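PDB 1SW6: regulatory protein SWI6 from Saccharomyces cerevisiae, which acts in cell-cycle-dependent transcription as a shared subunit of the SBF and MBF complexes, here represented by its ankyrin-repeat domain. Local coordinates for residues M200-H206 against M275-S281; E58-L63 against T119-I125; L225-M229 against A301-Y305; L43-A48 against I195-N201. All coordinates share one frame; numbering follows the deposited sequence.

Contact 1. Residues M200-H206 against M275-S281; sequences MNRTILH and MLNAQDS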
loop_
_atom_site.group_PDB
_atom_site.type_symbol
_atom_site.label_atom_id
_atom_site.label_comp_id
_atom_site.label_asym_id
_atom_site.label_seq_id
_atom_site.Cartn_x
_atom_site.Cartn_y
_atom_site.Cartn_z
ATOM N N MET A 200 13.012 14.899 -1.062
ATOM C CA MET A 200 12.889 15.676 -2.295
ATOM C C MET A 200 12.604 17.133 -1.916
ATOM O O MET A 200 12.216 17.945 -2.759
ATOM C CB MET A 200 11.723 15.140 -3.125
ATOM C CG MET A 200 11.938 13.755 -3.700
ATOM S SD MET A 200 13.094 13.803 -5.095
ATOM C CE MET A 200 12.018 14.484 -6.372
ATOM N N ASN A 201 12.802 17.446 -0.640
ATOM C CA ASN A 201 12.520 18.774 -0.104
ATOM C C ASN A 201 11.074 19.155 -0.416
ATOM O O ASN A 201 10.758 20.321 -0.634
ATOM C CB ASN A 201 13.474 19.830 -0.673
ATOM C CG ASN A 201 14.916 19.585 -0.276
ATOM O OD1 ASN A 201 15.205 19.173 0.847
ATOM N ND2 ASN A 201 15.830 19.851 -1.193
ATOM N N ARG A 202 10.199 18.156 -0.446
ATOM C CA ARG A 202 8.789 18.402 -0.708
ATOM C C ARG A 202 8.028 18.524 0.601
ATOM O O ARG A 202 8.163 17.688 1.503
ATOM C CB ARG A 202 8.205 17.287 -1.572
ATOM C CG ARG A 202 8.543 17.481 -3.033
ATOM C CD ARG A 202 8.189 16.277 -3.882
ATOM N NE ARG A 202 8.362 16.583 -5.299
ATOM C CZ ARG A 202 8.169 15.710 -6.279
ATOM N NH1 ARG A 202 7.801 14.465 -5.991
ATOM N NH2 ARG A 202 8.334 16.086 -7.548
ATOM N N THR A 203 7.236 19.584 0.704
ATOM C CA THR A 203 6.448 19.849 1.903
ATOM C C THR A 203 5.099 19.153 1.809
ATOM O O THR A 203 4.808 18.467 0.818
ATOM C CB THR A 203 6.203 21.348 2.050
ATOM O OG1 THR A 203 5.222 21.767 1.086
ATOM C CG2 THR A 203 7.511 22.109 1.790
ATOM N N ILE A 204 4.275 19.338 2.840
ATOM C CA ILE A 204 2.955 18.734 2.860
ATOM C C ILE A 204 2.120 19.295 1.706
ATOM O O ILE A 204 1.283 18.592 1.139
ATOM C CB ILE A 204 2.234 18.995 4.208
ATOM C CG1 ILE A 204 0.901 18.242 4.235
ATOM C CG2 ILE A 204 2.006 20.472 4.410
ATOM C CD1 ILE A 204 1.084 16.724 4.338
ATOM N N LEU A 205 2.354 20.558 1.346
ATOM C CA LEU A 205 1.606 21.165 0.243
ATOM C C LEU A 205 1.983 20.554 -1.088
ATOM O O LEU A 205 1.146 20.420 -1.965
ATOM C CB LEU A 205 1.830 22.677 0.163
ATOM C CG LEU A 205 1.180 23.533 1.245
ATOM C CD1 LEU A 205 1.343 25.022 0.900
ATOM C CD2 LEU A 205 -0.303 23.164 1.348
ATOM N N HIS A 206 3.249 20.195 -1.256
ATOM C CA HIS A 206 3.664 19.600 -2.522
ATOM C C HIS A 206 2.920 18.290 -2.705
ATOM O O HIS A 206 2.441 17.991 -3.790
ATOM C CB HIS A 206 5.169 19.322 -2.545
ATOM C CG HIS A 206 6.005 20.520 -2.859
ATOM N ND1 HIS A 206 6.733 21.192 -1.902
ATOM C CD2 HIS A 206 6.247 21.155 -4.032
ATOM C CE1 HIS A 206 7.390 22.186 -2.470
ATOM N NE2 HIS A 206 7.113 22.186 -3.762
ATOM N N MET A 275 6.041 27.924 3.539
ATOM C CA MET A 275 5.538 26.751 2.867
ATOM C C MET A 275 4.873 26.983 1.537
ATOM O O MET A 275 5.176 26.289 0.562
ATOM C CB MET A 275 4.570 26.011 3.792
ATOM C CG MET A 275 4.151 24.648 3.279
ATOM S SD MET A 275 2.787 23.999 4.236
ATOM C CE MET A 275 3.655 23.472 5.712
ATOM N N LEU A 276 3.966 27.956 1.501
ATOM C CA LEU A 276 3.204 28.239 0.303
ATOM C C LEU A 276 4.019 28.322 -0.973
ATOM O O LEU A 276 3.640 27.720 -1.974
ATOM C CB LEU A 276 2.370 29.515 0.476
ATOM C CG LEU A 276 1.489 29.899 -0.731
ATOM C CD1 LEU A 276 0.532 28.758 -1.082
ATOM C CD2 LEU A 276 0.692 31.167 -0.417
ATOM N N ASN A 277 5.129 29.049 -0.936
ATOM C CA ASN A 277 5.976 29.219 -2.115
ATOM C C ASN A 277 7.324 28.503 -2.011
ATOM O O ASN A 277 8.271 28.865 -2.704
ATOM C CB ASN A 277 6.210 30.715 -2.377
ATOM C CG ASN A 277 4.908 31.495 -2.514
ATOM O OD1 ASN A 277 4.095 31.220 -3.395
ATOM N ND2 ASN A 277 4.706 32.470 -1.636
ATOM N N ALA A 278 7.406 27.486 -1.156
ATOM C CA ALA A 278 8.639 26.724 -0.985
ATOM C C ALA A 278 8.953 25.909 -2.242
ATOM O O ALA A 278 8.049 25.391 -2.904
ATOM C CB ALA A 278 8.507 25.788 0.213
ATOM N N GLN A 279 10.235 25.776 -2.562
ATOM C CA GLN A 279 10.639 25.023 -3.742
ATOM C C GLN A 279 11.236 23.685 -3.366
ATOM O O GLN A 279 12.005 23.596 -2.411
ATOM C CB GLN A 279 11.661 25.823 -4.546
ATOM C CG GLN A 279 11.072 27.017 -5.272
ATOM C CD GLN A 279 12.143 27.931 -5.832
ATOM O OE1 GLN A 279 12.773 28.681 -5.093
ATOM N NE2 GLN A 279 12.363 27.864 -7.138
ATOM N N ASP A 280 10.876 22.643 -4.113
ATOM C CA ASP A 280 11.409 21.316 -3.846
ATOM C C ASP A 280 12.761 21.192 -4.541
ATOM O O ASP A 280 13.319 22.195 -4.989
ATOM C CB ASP A 280 10.445 20.225 -4.339
ATOM C CG ASP A 280 10.329 20.170 -5.855
ATOM O OD1 ASP A 280 10.933 21.009 -6.555
ATOM O OD2 ASP A 280 9.618 19.269 -6.352
ATOM N N SER A 281 13.276 19.968 -4.639
ATOM C CA SER A 281 14.581 19.729 -5.260
ATOM C C SER A 281 14.678 20.071 -6.739
ATOM O O SER A 281 15.777 20.294 -7.251
ATOM C CB SER A 281 15.014 18.280 -5.041
ATOM O OG SER A 281 15.515 18.116 -3.726
HETATM O O HOH W 1 10.728 22.837 0.434
HETATM O O HOH W 2 5.263 23.748 -0.519
#
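Met200 and Asn201 run beside Ser281 and Asp280, and the backbone bond from Ser281 N to Met200 O (3.0 Å) ties the two loops. Both segments belong to the third ankyrin repeat. Residues 200-206 lead into helix 204-212, and residues 275-281 leave helix 268-276. Arg202 reaches along Asp280 with its chain extended from CG to NE. Its NE donates to Asp280 OD2 at 3.1 Å, nearly straight at 166°. The bond is a salt bridge, and it uses the anti lone pair of OD2. The guanidinium and carboxylate are almost coplanar, 22° apart. Met200 CE lies over one guanidinium face. With an alanine here, Asp280 OD2 would probably lose its charged mate, and Asp280 CB the packing of the arginine CG. The other carboxylate oxygen, OD1, accepts from the backbone N of Asn282 and Asp284. Asp280 CB sits over a face of the His206 ring, 4.2 Å from its centroid. Thr203 and His206 form a capping box at the helix start: Thr203 N donates to His206 ND1 at 3.1 Å, and Thr203 OG1 takes a weak bond from Leu205 N. His206 NE2 is bonded to Asp284 O, so both ring nitrogens are engaged. A water bridges Thr203 OG1 and Met275 O. Beyond it the contact turns apolar. Met275 SD lies 3.4 Å from Leu205 CG and 3.6 Å from Ile204 CG2. With ND1 accepting and NE2 bonded to a carbonyl, the histidine is consistent with a neutral ring protonated on NE2.

Contact 2. Residues E58-L63 against T119-I125; sequences EQKMKL and TQLNLNI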
loop_
_atom_site.group_PDB
_atom_site.type_symbol
_atom_site.label_atom_id
_atom_site.label_comp_id
_atom_site.label_asym_id
_atom_site.label_seq_id
_atom_site.Cartn_x
_atom_site.Cartn_y
_atom_site.Cartn_z
ATOM N N GLU A 58 13.851 -8.638 17.630
ATOM C CA GLU A 58 12.723 -9.159 18.382
ATOM C C GLU A 58 11.761 -8.045 18.792
ATOM O O GLU A 58 10.567 -8.289 18.978
ATOM C CB GLU A 58 13.220 -9.963 19.589
ATOM C CG GLU A 58 14.005 -11.212 19.159
ATOM C CD GLU A 58 14.170 -12.251 20.259
ATOM O OE1 GLU A 58 14.722 -13.338 19.969
ATOM O OE2 GLU A 58 13.752 -11.989 21.407
ATOM N N GLN A 59 12.268 -6.822 18.922
ATOM C CA GLN A 59 11.396 -5.703 19.267
ATOM C C GLN A 59 10.465 -5.504 18.085
ATOM O O GLN A 59 9.278 -5.223 18.253
ATOM C CB GLN A 59 12.187 -4.420 19.486
ATOM C CG GLN A 59 12.917 -4.340 20.798
ATOM C CD GLN A 59 13.397 -2.929 21.090
ATOM O OE1 GLN A 59 14.169 -2.348 20.324
ATOM N NE2 GLN A 59 12.933 -2.369 22.200
ATOM N N LYS A 60 11.020 -5.666 16.887
ATOM C CA LYS A 60 10.255 -5.509 15.660
ATOM C C LYS A 60 9.160 -6.564 15.557
ATOM O O LYS A 60 8.009 -6.244 15.240
ATOM C CB LYS A 60 11.178 -5.593 14.445
ATOM C CG LYS A 60 10.462 -5.374 13.128
ATOM C CD LYS A 60 11.436 -5.318 11.964
ATOM C CE LYS A 60 10.710 -4.986 10.665
ATOM N NZ LYS A 60 11.596 -5.072 9.465
ATOM N N MET A 61 9.518 -7.817 15.831
ATOM C CA MET A 61 8.551 -8.910 15.777
ATOM C C MET A 61 7.408 -8.629 16.745
ATOM O O MET A 61 6.248 -8.892 16.434
ATOM C CB MET A 61 9.220 -10.243 16.128
ATOM C CG MET A 61 10.412 -10.562 15.252
ATOM S SD MET A 61 11.313 -12.025 15.789
ATOM C CE MET A 61 11.893 -12.647 14.210
ATOM N N LYS A 62 7.739 -8.084 17.912
ATOM C CA LYS A 62 6.726 -7.760 18.899
ATOM C C LYS A 62 5.860 -6.607 18.393
ATOM O O LYS A 62 4.633 -6.667 18.460
ATOM C CB LYS A 62 7.371 -7.360 20.227
ATOM C CG LYS A 62 6.347 -7.061 21.313
ATOM C CD LYS A 62 6.995 -6.535 22.579
ATOM C CE LYS A 62 5.958 -6.366 23.683
ATOM N NZ LYS A 62 6.547 -5.736 24.905
ATOM N N LEU A 63 6.501 -5.552 17.891
ATOM C CA LEU A 63 5.759 -4.406 17.375
ATOM C C LEU A 63 4.838 -4.874 16.245
ATOM O O LEU A 63 3.663 -4.496 16.185
ATOM C CB LEU A 63 6.715 -3.330 16.844
ATOM C CG LEU A 63 6.034 -2.102 16.220
ATOM C CD1 LEU A 63 5.124 -1.467 17.258
ATOM C CD2 LEU A 63 7.084 -1.097 15.727
ATOM N N THR A 119 10.535 -9.227 25.414
ATOM C CA THR A 119 11.027 -8.011 24.764
ATOM C C THR A 119 10.202 -6.796 25.169
ATOM O O THR A 119 9.040 -6.926 25.548
ATOM C CB THR A 119 10.951 -8.136 23.225
ATOM O OG1 THR A 119 11.436 -9.422 22.820
ATOM C CG2 THR A 119 11.788 -7.051 22.561
ATOM N N GLN A 120 10.800 -5.612 25.084
ATOM C CA GLN A 120 10.081 -4.395 25.426
ATOM C C GLN A 120 9.406 -3.823 24.186
ATOM O O GLN A 120 9.958 -3.890 23.087
ATOM C CB GLN A 120 11.028 -3.350 26.013
ATOM C CG GLN A 120 10.331 -2.033 26.332
ATOM C CD GLN A 120 11.241 -1.032 27.020
ATOM O OE1 GLN A 120 12.310 -0.686 26.502
ATOM N NE2 GLN A 120 10.819 -0.555 28.190
ATOM N N LEU A 121 8.209 -3.269 24.366
ATOM C CA LEU A 121 7.463 -2.680 23.258
ATOM C C LEU A 121 8.058 -1.342 22.844
ATOM O O LEU A 121 8.158 -0.422 23.653
ATOM C CB LEU A 121 6.000 -2.471 23.639
ATOM C CG LEU A 121 5.171 -1.859 22.504
ATOM C CD1 LEU A 121 5.195 -2.800 21.304
ATOM C CD2 LEU A 121 3.743 -1.620 22.964
ATOM N N ASN A 122 8.440 -1.240 21.576
ATOM C CA ASN A 122 9.033 -0.020 21.035
ATOM C C ASN A 122 8.191 0.395 19.831
ATOM O O ASN A 122 8.168 -0.311 18.826
ATOM C CB ASN A 122 10.469 -0.307 20.598
ATOM C CG ASN A 122 11.237 0.947 20.243
ATOM O OD1 ASN A 122 10.739 1.820 19.528
ATOM N ND2 ASN A 122 12.469 1.038 20.731
ATOM N N LEU A 123 7.507 1.535 19.931
ATOM C CA LEU A 123 6.642 2.017 18.851
ATOM C C LEU A 123 7.353 2.732 17.714
ATOM O O LEU A 123 6.744 3.016 16.683
ATOM C CB LEU A 123 5.579 2.965 19.412
ATOM C CG LEU A 123 4.690 2.448 20.538
ATOM C CD1 LEU A 123 3.835 3.585 21.054
ATOM C CD2 LEU A 123 3.838 1.300 20.030
ATOM N N ASN A 124 8.638 3.013 17.891
ATOM C CA ASN A 124 9.388 3.734 16.878
ATOM C C ASN A 124 10.346 2.862 16.062
ATOM O O ASN A 124 11.557 3.114 16.002
ATOM C CB ASN A 124 10.122 4.895 17.556
ATOM C CG ASN A 124 9.161 5.837 18.283
ATOM O OD1 ASN A 124 9.317 6.109 19.474
ATOM N ND2 ASN A 124 8.158 6.330 17.562
ATOM N N ILE A 125 9.771 1.848 15.421
ATOM C CA ILE A 125 10.507 0.898 14.593
ATOM C C ILE A 125 9.820 0.767 13.236
ATOM O O ILE A 125 8.597 0.658 13.162
ATOM C CB ILE A 125 10.501 -0.515 15.228
ATOM C CG1 ILE A 125 11.126 -0.475 16.620
ATOM C CG2 ILE A 125 11.219 -1.502 14.320
ATOM C CD1 ILE A 125 11.023 -1.792 17.362
#
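Lys62 and Thr119 meet where helix 57-71 packs against the loop between helices 105-115 and 134-140 of this ankyrin-repeat fragment. Lys62 NZ donates to Thr119 O at 2.8 Å, approaching tilted 32° from the carbonyl plane. The lysine chain is fully extended, with CG anti to the backbone N (chi1 -178°), and this carries the ammonium across to the loop backbone. Two residues along the loop, Leu121 CB lies 3.5 Å from the same NZ. Gln59 lies on the neighbouring flank of the helix. Its CG touches the methyl CG2 of Thr119 at 3.4 Å, while its NE2 makes a weak bond to Gln120 O. The Gln59 amide stands almost perpendicular to that of Asn122, 88° apart.

Leu63 and Ile125 form the apolar end. Leu63 CD2 meets Ile125 CB at 3.5 Å, and Leu63 CD1 reaches Leu123 CD2 at 4.1 Å. Ile125 also sends CD1 to Gln59 CB at 3.6 Å, so it packs on Gln59 and Leu63, one turn apart, and its CG2 also touches Lys60.

Further side chains surround these groups. Helix 105-115 flanks Lys62 and Leu121 through Val112 and Leu109. Phe66, a turn further along helix 57-71, packs on Leu121 and Leu123. Within the loop, Asn122 makes an Asx turn: its OD1 accepts from Asn124 N at 2.9 Å, with the donor in the carbonyl plane.

Contact 3. Residues L225-M229 against A301-Y305; sequences LDILM and ALLDY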
loop_
_atom_site.group_PDB
_atom_site.type_symbol
_atom_site.label_atom_id
_atom_site.label_comp_id
_atom_site.label_asym_id
_atom_site.label_seq_id
_atom_site.Cartn_x
_atom_site.Cartn_y
_atom_site.Cartn_z
ATOM N N LEU A 225 -6.221 20.868 1.368
ATOM C CA LEU A 225 -5.661 22.211 1.260
ATOM C C LEU A 225 -6.470 23.235 2.042
ATOM O O LEU A 225 -5.904 23.998 2.830
ATOM C CB LEU A 225 -5.581 22.636 -0.204
ATOM C CG LEU A 225 -5.173 24.095 -0.459
ATOM C CD1 LEU A 225 -3.839 24.389 0.231
ATOM C CD2 LEU A 225 -5.057 24.343 -1.953
ATOM N N ASP A 226 -7.786 23.256 1.839
ATOM C CA ASP A 226 -8.627 24.229 2.537
ATOM C C ASP A 226 -8.686 23.984 4.041
ATOM O O ASP A 226 -8.640 24.928 4.815
ATOM C CB ASP A 226 -10.044 24.255 1.953
ATOM C CG ASP A 226 -10.081 24.784 0.526
ATOM O OD1 ASP A 226 -9.183 25.571 0.146
ATOM O OD2 ASP A 226 -11.014 24.422 -0.218
ATOM N N ILE A 227 -8.788 22.725 4.453
ATOM C CA ILE A 227 -8.818 22.406 5.879
ATOM C C ILE A 227 -7.518 22.853 6.544
ATOM O O ILE A 227 -7.533 23.382 7.649
ATOM C CB ILE A 227 -8.988 20.880 6.142
ATOM C CG1 ILE A 227 -10.423 20.447 5.845
ATOM C CG2 ILE A 227 -8.639 20.551 7.588
ATOM C CD1 ILE A 227 -11.459 21.184 6.665
ATOM N N LEU A 228 -6.390 22.636 5.869
ATOM C CA LEU A 228 -5.097 23.033 6.417
ATOM C C LEU A 228 -5.018 24.555 6.632
ATOM O O LEU A 228 -4.585 25.019 7.694
ATOM C CB LEU A 228 -3.967 22.582 5.480
ATOM C CG LEU A 228 -2.541 23.014 5.853
ATOM C CD1 LEU A 228 -2.284 22.732 7.321
ATOM C CD2 LEU A 228 -1.528 22.275 4.998
ATOM N N MET A 229 -5.427 25.328 5.627
ATOM C CA MET A 229 -5.391 26.787 5.749
ATOM C C MET A 229 -6.348 27.261 6.854
ATOM O O MET A 229 -5.978 28.082 7.692
ATOM C CB MET A 229 -5.740 27.446 4.415
ATOM C CG MET A 229 -4.708 27.210 3.307
ATOM S SD MET A 229 -3.037 27.786 3.756
ATOM C CE MET A 229 -3.328 29.571 3.759
ATOM N N ALA A 301 -7.346 27.789 -6.456
ATOM C CA ALA A 301 -7.384 27.840 -4.993
ATOM C C ALA A 301 -6.039 28.356 -4.467
ATOM O O ALA A 301 -5.997 29.245 -3.611
ATOM C CB ALA A 301 -7.680 26.471 -4.428
ATOM N N LEU A 302 -4.945 27.804 -4.994
ATOM C CA LEU A 302 -3.604 28.216 -4.584
ATOM C C LEU A 302 -3.301 29.671 -4.931
ATOM O O LEU A 302 -2.646 30.375 -4.157
ATOM C CB LEU A 302 -2.540 27.340 -5.241
ATOM C CG LEU A 302 -2.270 25.945 -4.691
ATOM C CD1 LEU A 302 -1.267 25.264 -5.598
ATOM C CD2 LEU A 302 -1.747 26.034 -3.251
ATOM N N LEU A 303 -3.742 30.104 -6.107
ATOM C CA LEU A 303 -3.505 31.474 -6.531
ATOM C C LEU A 303 -4.243 32.419 -5.597
ATOM O O LEU A 303 -3.705 33.465 -5.204
ATOM C CB LEU A 303 -3.964 31.677 -7.982
ATOM C CG LEU A 303 -2.998 31.136 -9.053
ATOM C CD1 LEU A 303 -3.658 31.195 -10.420
ATOM C CD2 LEU A 303 -1.699 31.948 -9.047
ATOM N N ASP A 304 -5.468 32.043 -5.232
ATOM C CA ASP A 304 -6.269 32.868 -4.338
ATOM C C ASP A 304 -5.675 32.950 -2.935
ATOM O O ASP A 304 -5.998 33.862 -2.180
ATOM C CB ASP A 304 -7.708 32.352 -4.266
ATOM C CG ASP A 304 -8.485 32.612 -5.554
ATOM O OD1 ASP A 304 -7.925 33.257 -6.468
ATOM O OD2 ASP A 304 -9.652 32.176 -5.652
ATOM N N TYR A 305 -4.815 31.999 -2.582
ATOM C CA TYR A 305 -4.193 32.025 -1.268
ATOM C C TYR A 305 -2.919 32.860 -1.367
ATOM O O TYR A 305 -2.236 33.098 -0.364
ATOM C CB TYR A 305 -3.886 30.606 -0.775
ATOM C CG TYR A 305 -5.083 29.854 -0.185
ATOM C CD1 TYR A 305 -5.344 28.528 -0.543
ATOM C CD2 TYR A 305 -5.935 30.461 0.746
ATOM C CE1 TYR A 305 -6.437 27.814 0.012
ATOM C CE2 TYR A 305 -7.018 29.766 1.302
ATOM C CZ TYR A 305 -7.261 28.439 0.928
ATOM O OH TYR A 305 -8.332 27.749 1.464
HETATM O O HOH W 3 -9.700 27.396 3.925
#
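With CG anti to the carbonyl carbon (chi1 -80°), the Tyr305 ring reaches across to Met229, whose chain bends at chi2 and chi3 over the ring face. This is a Met-aromatic contact between helix 218-234 of the third ankyrin repeat and Tyr305, just after helix 296-304 of the fourth. Met229 CG lies over the ring face, 3.8 Å from the centroid. Its SD stands above the same ring at a longer 4.8 Å. At the ring's edge, Tyr305 OH donates to Asp226 OD1 at 2.7 Å. The hydroxyl meets the carboxylate from above its plane, and the ring and carboxylate planes are 70° apart. Asp226 OD2 forms a salt bridge with Lys222, one turn back in the same helix. A phenylalanine at Tyr305 would probably keep the ring under Met229 but leave Asp226 OD1 without its hydroxyl donor. Deeper in, Leu225 CG touches Tyr305 CE1, and Leu225 CD2 reaches Leu302 CD2 at 3.9 Å and touches Ala301 CB. Leu225 also packs on Leu205 of helix 204-212. Met229 has further neighbours in Leu268 and Ile271 of helix 268-276. A water closes the polar side, donating to both Tyr305 OH and Asp226 O at 2.8 Å.

Contact 4. Residues L43-A48 against I195-N201; sequences LKIMKA and ILEDSMN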
loop_
_atom_site.group_PDB
_atom_site.type_symbol
_atom_site.label_atom_id
_atom_site.label_comp_id
_atom_site.label_asym_id
_atom_site.label_seq_id
_atom_site.Cartn_x
_atom_site.Cartn_y
_atom_site.Cartn_z
ATOM N N LEU A 43 11.328 29.206 14.064
ATOM C CA LEU A 43 10.737 28.096 13.326
ATOM C C LEU A 43 11.101 28.085 11.847
ATOM O O LEU A 43 10.890 29.057 11.130
ATOM C CB LEU A 43 9.218 28.119 13.464
ATOM C CG LEU A 43 8.532 26.824 13.905
ATOM C CD1 LEU A 43 7.054 26.901 13.527
ATOM C CD2 LEU A 43 9.187 25.625 13.244
ATOM N N LYS A 44 11.645 26.963 11.397
ATOM C CA LYS A 44 12.048 26.805 10.007
ATOM C C LYS A 44 11.758 25.381 9.572
ATOM O O LYS A 44 11.637 24.488 10.410
ATOM C CB LYS A 44 13.543 27.098 9.863
ATOM C CG LYS A 44 14.406 26.396 10.905
ATOM C CD LYS A 44 15.878 26.808 10.773
ATOM C CE LYS A 44 16.717 26.327 11.963
ATOM N NZ LYS A 44 16.308 26.967 13.255
ATOM N N ILE A 45 11.638 25.174 8.264
ATOM C CA ILE A 45 11.368 23.848 7.738
ATOM C C ILE A 45 12.508 22.917 8.140
ATOM O O ILE A 45 13.672 23.313 8.173
ATOM C CB ILE A 45 11.192 23.877 6.199
ATOM C CG1 ILE A 45 9.814 24.454 5.852
ATOM C CG2 ILE A 45 11.324 22.478 5.625
ATOM C CD1 ILE A 45 9.507 24.496 4.357
ATOM N N MET A 46 12.158 21.679 8.454
ATOM C CA MET A 46 13.123 20.691 8.906
ATOM C C MET A 46 12.961 19.396 8.105
ATOM O O MET A 46 11.880 19.107 7.590
ATOM C CB MET A 46 12.865 20.448 10.397
ATOM C CG MET A 46 13.848 19.564 11.119
ATOM S SD MET A 46 13.440 19.514 12.883
ATOM C CE MET A 46 12.620 17.910 13.039
ATOM N N LYS A 47 14.031 18.624 7.974
ATOM C CA LYS A 47 13.924 17.372 7.253
ATOM C C LYS A 47 13.374 16.357 8.248
ATOM O O LYS A 47 13.690 16.413 9.444
ATOM C CB LYS A 47 15.291 16.921 6.724
ATOM C CG LYS A 47 15.910 17.897 5.735
ATOM C CD LYS A 47 17.060 17.285 4.963
ATOM C CE LYS A 47 16.565 16.252 3.958
ATOM N NZ LYS A 47 15.656 16.846 2.939
ATOM N N ALA A 48 12.530 15.448 7.773
ATOM C CA ALA A 48 11.971 14.439 8.661
ATOM C C ALA A 48 13.132 13.624 9.214
ATOM O O ALA A 48 14.151 13.465 8.547
ATOM C CB ALA A 48 11.000 13.533 7.900
ATOM N N ILE A 195 6.003 21.089 9.478
ATOM C CA ILE A 195 7.269 21.761 9.198
ATOM C C ILE A 195 8.313 20.851 8.560
ATOM O O ILE A 195 9.434 21.280 8.290
ATOM C CB ILE A 195 7.877 22.377 10.474
ATOM C CG1 ILE A 195 8.438 21.277 11.376
ATOM C CG2 ILE A 195 6.817 23.203 11.199
ATOM C CD1 ILE A 195 9.300 21.804 12.497
ATOM N N LEU A 196 7.933 19.606 8.289
ATOM C CA LEU A 196 8.846 18.633 7.700
ATOM C C LEU A 196 8.840 18.546 6.163
ATOM O O LEU A 196 7.787 18.614 5.527
ATOM C CB LEU A 196 8.535 17.244 8.272
ATOM C CG LEU A 196 8.473 17.099 9.793
ATOM C CD1 LEU A 196 8.052 15.668 10.177
ATOM C CD2 LEU A 196 9.840 17.433 10.374
ATOM N N GLU A 197 10.028 18.387 5.576
ATOM C CA GLU A 197 10.180 18.215 4.130
ATOM C C GLU A 197 10.820 16.839 3.939
ATOM O O GLU A 197 11.580 16.387 4.791
ATOM C CB GLU A 197 11.089 19.293 3.521
ATOM C CG GLU A 197 12.511 19.315 4.063
ATOM C CD GLU A 197 13.361 20.408 3.431
ATOM O OE1 GLU A 197 14.566 20.495 3.747
ATOM O OE2 GLU A 197 12.825 21.184 2.612
ATOM N N ASP A 198 10.512 16.167 2.835
ATOM C CA ASP A 198 11.069 14.842 2.596
ATOM C C ASP A 198 12.403 14.887 1.842
ATOM O O ASP A 198 13.001 15.954 1.676
ATOM C CB ASP A 198 10.042 13.976 1.852
ATOM C CG ASP A 198 9.707 14.506 0.473
ATOM O OD1 ASP A 198 8.718 14.019 -0.117
ATOM O OD2 ASP A 198 10.434 15.388 -0.036
ATOM N N SER A 199 12.869 13.725 1.393
ATOM C CA SER A 199 14.137 13.638 0.683
ATOM C C SER A 199 14.170 14.416 -0.631
ATOM O O SER A 199 15.229 14.574 -1.236
ATOM C CB SER A 199 14.483 12.171 0.433
ATOM O OG SER A 199 14.620 11.495 1.669
ATOM N N MET A 200 13.012 14.899 -1.062
ATOM C CA MET A 200 12.889 15.676 -2.295
ATOM C C MET A 200 12.604 17.133 -1.916
ATOM O O MET A 200 12.216 17.945 -2.759
ATOM C CB MET A 200 11.723 15.140 -3.125
ATOM C CG MET A 200 11.938 13.755 -3.700
ATOM S SD MET A 200 13.094 13.803 -5.095
ATOM C CE MET A 200 12.018 14.484 -6.372
ATOM N N ASN A 201 12.802 17.446 -0.640
ATOM C CA ASN A 201 12.520 18.774 -0.104
ATOM C C ASN A 201 11.074 19.155 -0.416
ATOM O O ASN A 201 10.758 20.321 -0.634
ATOM C CB ASN A 201 13.474 19.830 -0.673
ATOM C CG ASN A 201 14.916 19.585 -0.276
ATOM O OD1 ASN A 201 15.205 19.173 0.847
ATOM N ND2 ASN A 201 15.830 19.851 -1.193
#
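Met46 and Leu196 pair as the tight centre of this contact. Met46 N donates to Ile195 O at 2.8 Å, nearly straight at 169°. Glu197 N returns a bond of the same length to Met46 O, and Ala48 N reaches Glu197 O. Met46 and Leu196 lie side by side on one face, with Met46 CE 3.9 Å from Leu196 CD2. Met46 is extended as far as SD and bent only at chi3 (102°), which brings the methyl back to the leucine. Ala48 CB adds a more distant touch on Leu196 CD1. Before the strands begin, Leu43 CD2 meets Ile195 CD1 at 3.9 Å, the two side chains crossing at about a right angle. Trp270 of helix 268-276 packs on both Ile45 and Ile195, and its NE1 donates to Leu43 O.

The paired strands 46-47 and 196-197 make a two-stranded parallel sheet. It joins a segment near the N-terminal end of the modelled chain to the boundary between the second and third ankyrin repeats.

The other face carries Lys47 and Glu197 and is looser and more polar. Ile45 CG2 lies against the Glu197 carboxylate. Lys47 NZ and Glu197 OE1 form only a long salt bridge, 3.9 Å. The lysine bends at chi3 and chi4, which takes NZ past the glutamate to Asp198 O at 3.1 Å. That carbonyl also accepts from Asn201 N, across the type I turn 198-201, and the two donors come from opposite faces of its plane. Lys47 NZ makes a further weak bond to Asn201 OD1.

Overall arrangement
Contacts 1, 3 and 4 form a connected region, while contact 2 lies apart. Contacts 1 and 4 are about 8 Å apart between centres and share Met200 and Asn201, where strand 196-197 leads toward helix 204-212. Contacts 1 and 3 are about 15 Å apart between centres and touch through Leu205, Leu225 and Leu228. Their segments alternate along the chain, so they interlock the third repeat internally and with the fourth. Contact 2 is about 33 Å from contact 1 between centres, on the opposite side of the chain's centre. In sequence it is nested inside the loop closed by contact 4. Contact 4 joins N-terminal residues 43-48 to the boundary of the second and third repeats.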